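Local structure of soluble lytic transglycosylase B3 (5ANZ) at residues Ala114-His119 with Ala136-Trp141; Gly142-Tyr147 with Ser330-Ala335. The protein probably cleaves bacterial peptidoglycan as a lytic transglycosylase in cell-wall turnover, and binds a calcium ion. All coordinates share one frame; numbering follows the deposited sequence.

Contact 1: residues Ala114-His119 with Ala136-Trp141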
loop_
_atom_site.group_PDB
_atom_site.type_symbol
_atom_site.label_atom_id
_atom_site.label_comp_id
_atom_site.label_asym_id
_atom_site.label_seq_id
_atom_site.Cartn_x
_atom_site.Cartn_y
_atom_site.Cartn_z
ATOM N N ALA A 114 21.657 -6.543 -1.688
ATOM C CA ALA A 114 22.620 -6.744 -0.610
ATOM C C ALA A 114 21.953 -7.433 0.583
ATOM O O ALA A 114 22.578 -8.278 1.237
ATOM C CB ALA A 114 23.233 -5.430 -0.184
ATOM N N ARG A 115 20.697 -7.069 0.865
ATOM C CA ARG A 115 19.964 -7.702 1.962
ATOM C C ARG A 115 19.640 -9.161 1.669
ATOM O O ARG A 115 19.640 -10.002 2.566
ATOM C CB ARG A 115 18.678 -6.933 2.250
ATOM C CG ARG A 115 18.948 -5.513 2.741
ATOM C CD ARG A 115 19.773 -5.543 4.012
ATOM N NE ARG A 115 20.173 -4.207 4.443
ATOM C CZ ARG A 115 19.657 -3.572 5.490
ATOM N NH1 ARG A 115 18.719 -4.151 6.220
ATOM N NH2 ARG A 115 20.086 -2.359 5.809
ATOM N N LEU A 116 19.340 -9.454 0.413
ATOM C CA LEU A 116 19.028 -10.815 0.012
ATOM C C LEU A 116 20.242 -11.712 0.269
ATOM O O LEU A 116 20.095 -12.868 0.673
ATOM C CB LEU A 116 18.600 -10.858 -1.467
ATOM C CG LEU A 116 17.151 -10.449 -1.712
ATOM C CD1 LEU A 116 16.962 -10.030 -3.169
ATOM C CD2 LEU A 116 16.184 -11.586 -1.329
ATOM N N ALA A 117 21.442 -11.173 0.054
ATOM C CA ALA A 117 22.658 -11.938 0.293
ATOM C C ALA A 117 22.972 -12.027 1.778
ATOM O O ALA A 117 23.332 -13.090 2.276
ATOM C CB ALA A 117 23.824 -11.325 -0.457
ATOM N N GLN A 118 22.817 -10.908 2.481
ATOM C CA GLN A 118 23.195 -10.832 3.884
ATOM C C GLN A 118 22.337 -11.760 4.723
ATOM O O GLN A 118 22.833 -12.430 5.633
ATOM C CB GLN A 118 23.066 -9.398 4.394
ATOM C CG GLN A 118 23.297 -9.239 5.891
ATOM C CD GLN A 118 23.010 -7.829 6.382
ATOM O OE1 GLN A 118 22.591 -6.959 5.613
ATOM N NE2 GLN A 118 23.232 -7.595 7.667
ATOM N N HIS A 119 21.049 -11.794 4.410
ATOM C CA HIS A 119 20.090 -12.564 5.195
ATOM C C HIS A 119 19.645 -13.833 4.479
ATOM O O HIS A 119 18.545 -14.329 4.717
ATOM C CB HIS A 119 18.875 -11.704 5.524
ATOM C CG HIS A 119 19.204 -10.499 6.335
ATOM N ND1 HIS A 119 19.789 -10.576 7.579
ATOM C CD2 HIS A 119 19.051 -9.175 6.070
ATOM C CE1 HIS A 119 19.982 -9.354 8.051
ATOM N NE2 HIS A 119 19.531 -8.491 7.154
ATOM N N ALA A 136 9.911 -11.092 -2.859
ATOM C CA ALA A 136 8.726 -10.307 -2.524
ATOM C C ALA A 136 8.779 -9.805 -1.077
ATOM O O ALA A 136 8.460 -8.650 -0.827
ATOM C CB ALA A 136 7.456 -11.116 -2.747
ATOM N N VAL A 137 9.198 -10.663 -0.150
ATOM C CA VAL A 137 9.404 -10.244 1.251
ATOM C C VAL A 137 10.381 -9.073 1.322
ATOM O O VAL A 137 10.115 -8.062 1.979
ATOM C CB VAL A 137 9.925 -11.406 2.104
ATOM C CG1 VAL A 137 10.238 -10.943 3.533
ATOM C CG2 VAL A 137 8.893 -12.529 2.166
ATOM N N VAL A 138 11.508 -9.189 0.626
ATOM C CA VAL A 138 12.495 -8.123 0.674
ATOM C C VAL A 138 11.992 -6.862 -0.045
ATOM O O VAL A 138 12.271 -5.753 0.388
ATOM C CB VAL A 138 13.853 -8.595 0.103
ATOM C CG1 VAL A 138 14.820 -7.416 -0.098
ATOM C CG2 VAL A 138 14.480 -9.635 1.066
ATOM N N ALA A 139 11.209 -7.018 -1.114
ATOM C CA ALA A 139 10.675 -5.837 -1.775
ATOM C C ALA A 139 9.724 -5.075 -0.864
ATOM O O ALA A 139 9.733 -3.854 -0.839
ATOM C CB ALA A 139 9.971 -6.226 -3.091
ATOM N N ILE A 140 8.885 -5.796 -0.126
ATOM C CA ILE A 140 7.953 -5.134 0.797
ATOM C C ILE A 140 8.760 -4.384 1.868
ATOM O O ILE A 140 8.450 -3.236 2.220
ATOM C CB ILE A 140 7.003 -6.158 1.455
ATOM C CG1 ILE A 140 5.995 -6.738 0.441
ATOM C CG2 ILE A 140 6.268 -5.518 2.669
ATOM C CD1 ILE A 140 4.760 -5.884 0.132
ATOM N N TRP A 141 9.787 -5.049 2.378
ATOM C CA TRP A 141 10.655 -4.478 3.391
ATOM C C TRP A 141 11.292 -3.181 2.872
ATOM O O TRP A 141 11.382 -2.181 3.574
ATOM C CB TRP A 141 11.733 -5.500 3.737
ATOM C CG TRP A 141 12.582 -5.263 4.947
ATOM C CD1 TRP A 141 12.290 -4.519 6.066
ATOM C CD2 TRP A 141 13.870 -5.836 5.165
ATOM N NE1 TRP A 141 13.338 -4.616 6.966
ATOM C CE2 TRP A 141 14.316 -5.411 6.429
ATOM C CE3 TRP A 141 14.689 -6.692 4.412
ATOM C CZ2 TRP A 141 15.547 -5.804 6.952
ATOM C CZ3 TRP A 141 15.895 -7.092 4.934
ATOM C CH2 TRP A 141 16.320 -6.645 6.189
#
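Arg115, on helix 106-118, runs along the outer end of the Trp141 indole. Its CB lies 3.9 Å from Trp141 CZ3, and CG stays near the same ring carbon. CD and NE then swing away from the ring, and the guanidinium, turned 107° about the CD-NE bond, brings NH1 back to 3.5 Å from Trp141 CH2. Guanidinium and indole planes stand 75° apart: the indole corner meets the guanidinium at its edge, which argues against a flat stack.

His119, just past the helix end, meets the same corner with CD2, 3.7 Å from Trp141 CH2. Its ring is oblique to the indole, with planes at 53°, while CG of neighbouring Gln118 covers one imidazole face. Further along, Leu116 CD2 packs 3.5 Å from Val138 CG2, a purely apolar meeting.

Across this interface the grip is van der Waals in character; the indole is fixed at its polar side by the NE1 hydrogen bond to Gln204 OE1. Helices 106-118 and 134-145 thus pack within the lysozyme-like domain, where Phe343 of helix 330-343 touches both Leu116 and Val138, and helix 231-244 supplies Pro231 against His119 and Leu235 against Trp141.

Contact 2: residues Gly142-Tyr147 with Ser330-Ala335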
loop_
_atom_site.group_PDB
_atom_site.type_symbol
_atom_site.label_atom_id
_atom_site.label_comp_id
_atom_site.label_asym_id
_atom_site.label_seq_id
_atom_site.Cartn_x
_atom_site.Cartn_y
_atom_site.Cartn_z
ATOM N N GLY A 142 11.739 -3.202 1.626
ATOM C CA GLY A 142 12.282 -1.999 1.003
ATOM C C GLY A 142 11.254 -0.883 0.878
ATOM O O GLY A 142 11.550 0.279 1.161
ATOM N N MET A 143 10.047 -1.228 0.432
ATOM C CA MET A 143 9.008 -0.224 0.233
ATOM C C MET A 143 8.460 0.318 1.552
ATOM O O MET A 143 8.068 1.481 1.624
ATOM C CB MET A 143 7.855 -0.796 -0.616
ATOM C CG MET A 143 8.216 -0.991 -2.084
ATOM S SD MET A 143 8.652 0.536 -2.921
ATOM C CE MET A 143 7.052 1.361 -2.874
ATOM N N GLU A 144 8.437 -0.519 2.587
ATOM C CA GLU A 144 7.819 -0.105 3.849
ATOM C C GLU A 144 8.740 0.733 4.712
ATOM O O GLU A 144 8.290 1.733 5.285
ATOM C CB GLU A 144 7.337 -1.327 4.641
ATOM C CG GLU A 144 6.126 -1.974 3.996
ATOM C CD GLU A 144 4.915 -1.061 4.018
ATOM O OE1 GLU A 144 4.783 -0.289 4.994
ATOM O OE2 GLU A 144 4.102 -1.088 3.067
ATOM N N SER A 145 10.015 0.349 4.817
ATOM C CA SER A 145 10.923 1.070 5.720
ATOM C C SER A 145 12.345 1.194 5.191
ATOM O O SER A 145 13.273 1.417 5.964
ATOM C CB SER A 145 10.960 0.376 7.080
ATOM O OG SER A 145 11.597 -0.892 6.997
ATOM N N ASN A 146 12.533 1.038 3.877
ATOM C CA ASN A 146 13.883 1.028 3.322
ATOM C C ASN A 146 14.776 -0.003 4.024
ATOM O O ASN A 146 15.905 0.292 4.404
ATOM C CB ASN A 146 14.512 2.416 3.422
ATOM C CG ASN A 146 15.566 2.635 2.366
ATOM O OD1 ASN A 146 15.447 2.140 1.241
ATOM N ND2 ASN A 146 16.617 3.364 2.721
ATOM N N TYR A 147 14.245 -1.209 4.191
ATOM C CA TYR A 147 14.964 -2.331 4.795
ATOM C C TYR A 147 15.359 -2.015 6.238
ATOM O O TYR A 147 16.427 -2.420 6.703
ATOM C CB TYR A 147 16.194 -2.694 3.964
ATOM C CG TYR A 147 15.923 -2.743 2.468
ATOM C CD1 TYR A 147 15.219 -3.793 1.902
ATOM C CD2 TYR A 147 16.417 -1.759 1.620
ATOM C CE1 TYR A 147 14.981 -3.851 0.546
ATOM C CE2 TYR A 147 16.181 -1.807 0.248
ATOM C CZ TYR A 147 15.461 -2.858 -0.279
ATOM O OH TYR A 147 15.242 -2.887 -1.628
ATOM N N SER A 330 -2.742 0.717 -5.912
ATOM C CA SER A 330 -2.244 -0.025 -7.061
ATOM C C SER A 330 -0.842 0.439 -7.446
ATOM O O SER A 330 -0.041 -0.359 -7.919
ATOM C CB SER A 330 -3.196 0.104 -8.256
ATOM O OG SER A 330 -4.406 -0.588 -8.007
ATOM N N ALA A 331 -0.536 1.715 -7.227
ATOM C CA ALA A 331 0.819 2.207 -7.520
ATOM C C ALA A 331 1.846 1.524 -6.595
ATOM O O ALA A 331 2.903 1.064 -7.035
ATOM C CB ALA A 331 0.893 3.706 -7.374
ATOM N N TYR A 332 1.511 1.449 -5.317
ATOM C CA TYR A 332 2.350 0.743 -4.346
ATOM C C TYR A 332 2.566 -0.701 -4.736
ATOM O O TYR A 332 3.690 -1.201 -4.733
ATOM C CB TYR A 332 1.710 0.807 -2.962
ATOM C CG TYR A 332 2.369 -0.104 -1.934
ATOM C CD1 TYR A 332 1.976 -1.430 -1.797
ATOM C CD2 TYR A 332 3.351 0.373 -1.075
ATOM C CE1 TYR A 332 2.551 -2.259 -0.838
ATOM C CE2 TYR A 332 3.934 -0.452 -0.119
ATOM C CZ TYR A 332 3.532 -1.768 -0.017
ATOM O OH TYR A 332 4.087 -2.597 0.938
ATOM N N ALA A 333 1.483 -1.394 -5.077
ATOM C CA ALA A 333 1.609 -2.816 -5.374
ATOM C C ALA A 333 2.396 -3.025 -6.665
ATOM O O ALA A 333 3.191 -3.956 -6.755
ATOM C CB ALA A 333 0.227 -3.482 -5.445
ATOM N N LEU A 334 2.228 -2.129 -7.640
ATOM C CA LEU A 334 3.042 -2.209 -8.857
ATOM C C LEU A 334 4.525 -2.009 -8.525
ATOM O O LEU A 334 5.389 -2.762 -9.025
ATOM C CB LEU A 334 2.558 -1.172 -9.881
ATOM C CG LEU A 334 3.251 -1.181 -11.241
ATOM C CD1 LEU A 334 3.184 -2.551 -11.890
ATOM C CD2 LEU A 334 2.564 -0.134 -12.121
ATOM N N ALA A 335 4.813 -1.043 -7.648
ATOM C CA ALA A 335 6.197 -0.783 -7.223
ATOM C C ALA A 335 6.790 -2.004 -6.544
ATOM O O ALA A 335 7.928 -2.388 -6.822
ATOM C CB ALA A 335 6.280 0.422 -6.283
#
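Tyr332 OH donates a short but weak hydrogen bond to Glu144 OE2, 2.6 Å away. The contact lies in the lysozyme-like fold of the transglycosylase domain and joins the last turn of helix 134-145 to the first turns of helix 330-343.

Glu144 OE2 comes in from well above the plane of the Tyr332 ring, about 1.8 Å off it, which is consistent with a weak bond; it also lies 3.2 Å from Tyr332 CZ. The two side chains cross at about a right angle, with carboxylate and ring planes 60° apart, and OE2 approaches the ring obliquely. Glu144 bends at chi2 (-65°), which swings its carboxylate across to the tyrosine. Tyr326, which binds N-acetylglucosamine, touches both Glu144 and Tyr332, and Gln206 adjoins Glu144; the pair therefore borders the sugar-binding region.

Next to this polar pair the packing is apolar. Tyr99 and Ala103 of helix 96-103 touch Met143, while Leu100 and Ala103 adjoin Ala335, so a third helix packs against the same patch. Met143 also meets Val336 and Leu339, further along helix 330-343. Its CB sits 4.0 Å from Tyr332 CE2, and two successive bends curl the rest of the chain round to Ala335, where Met143 CE comes within 3.6 Å of Ala335 CB and Met143 SD lies 4.1 Å from that same methyl.

How the contacts relate
From the N terminus, helix 106-118 comes first; contact 1 closes a short, mostly helical excursion of 16 residues through helix 120-130 to helix 134-145. Contact 2 opens directly afterwards on the same helix and closes only at helix 330-343, 182 residues later. The two are in series, neither nested nor crossed. The long span includes the calcium ligands Asp218, Asp220, Asp222, Lys224 and Asp233, and the sugar-binding Ile208, Thr211 and Tyr326. Helix 134-145 is the common element, and the turn after it brings Tyr147 back to contact 1: Tyr147 N probably bonds Trp141 O (3.1 Å), while Arg115 NH1 lies 2.9 Å from Tyr147 O. Ile140 CD1 likewise packs 3.5 Å from Tyr332 OH.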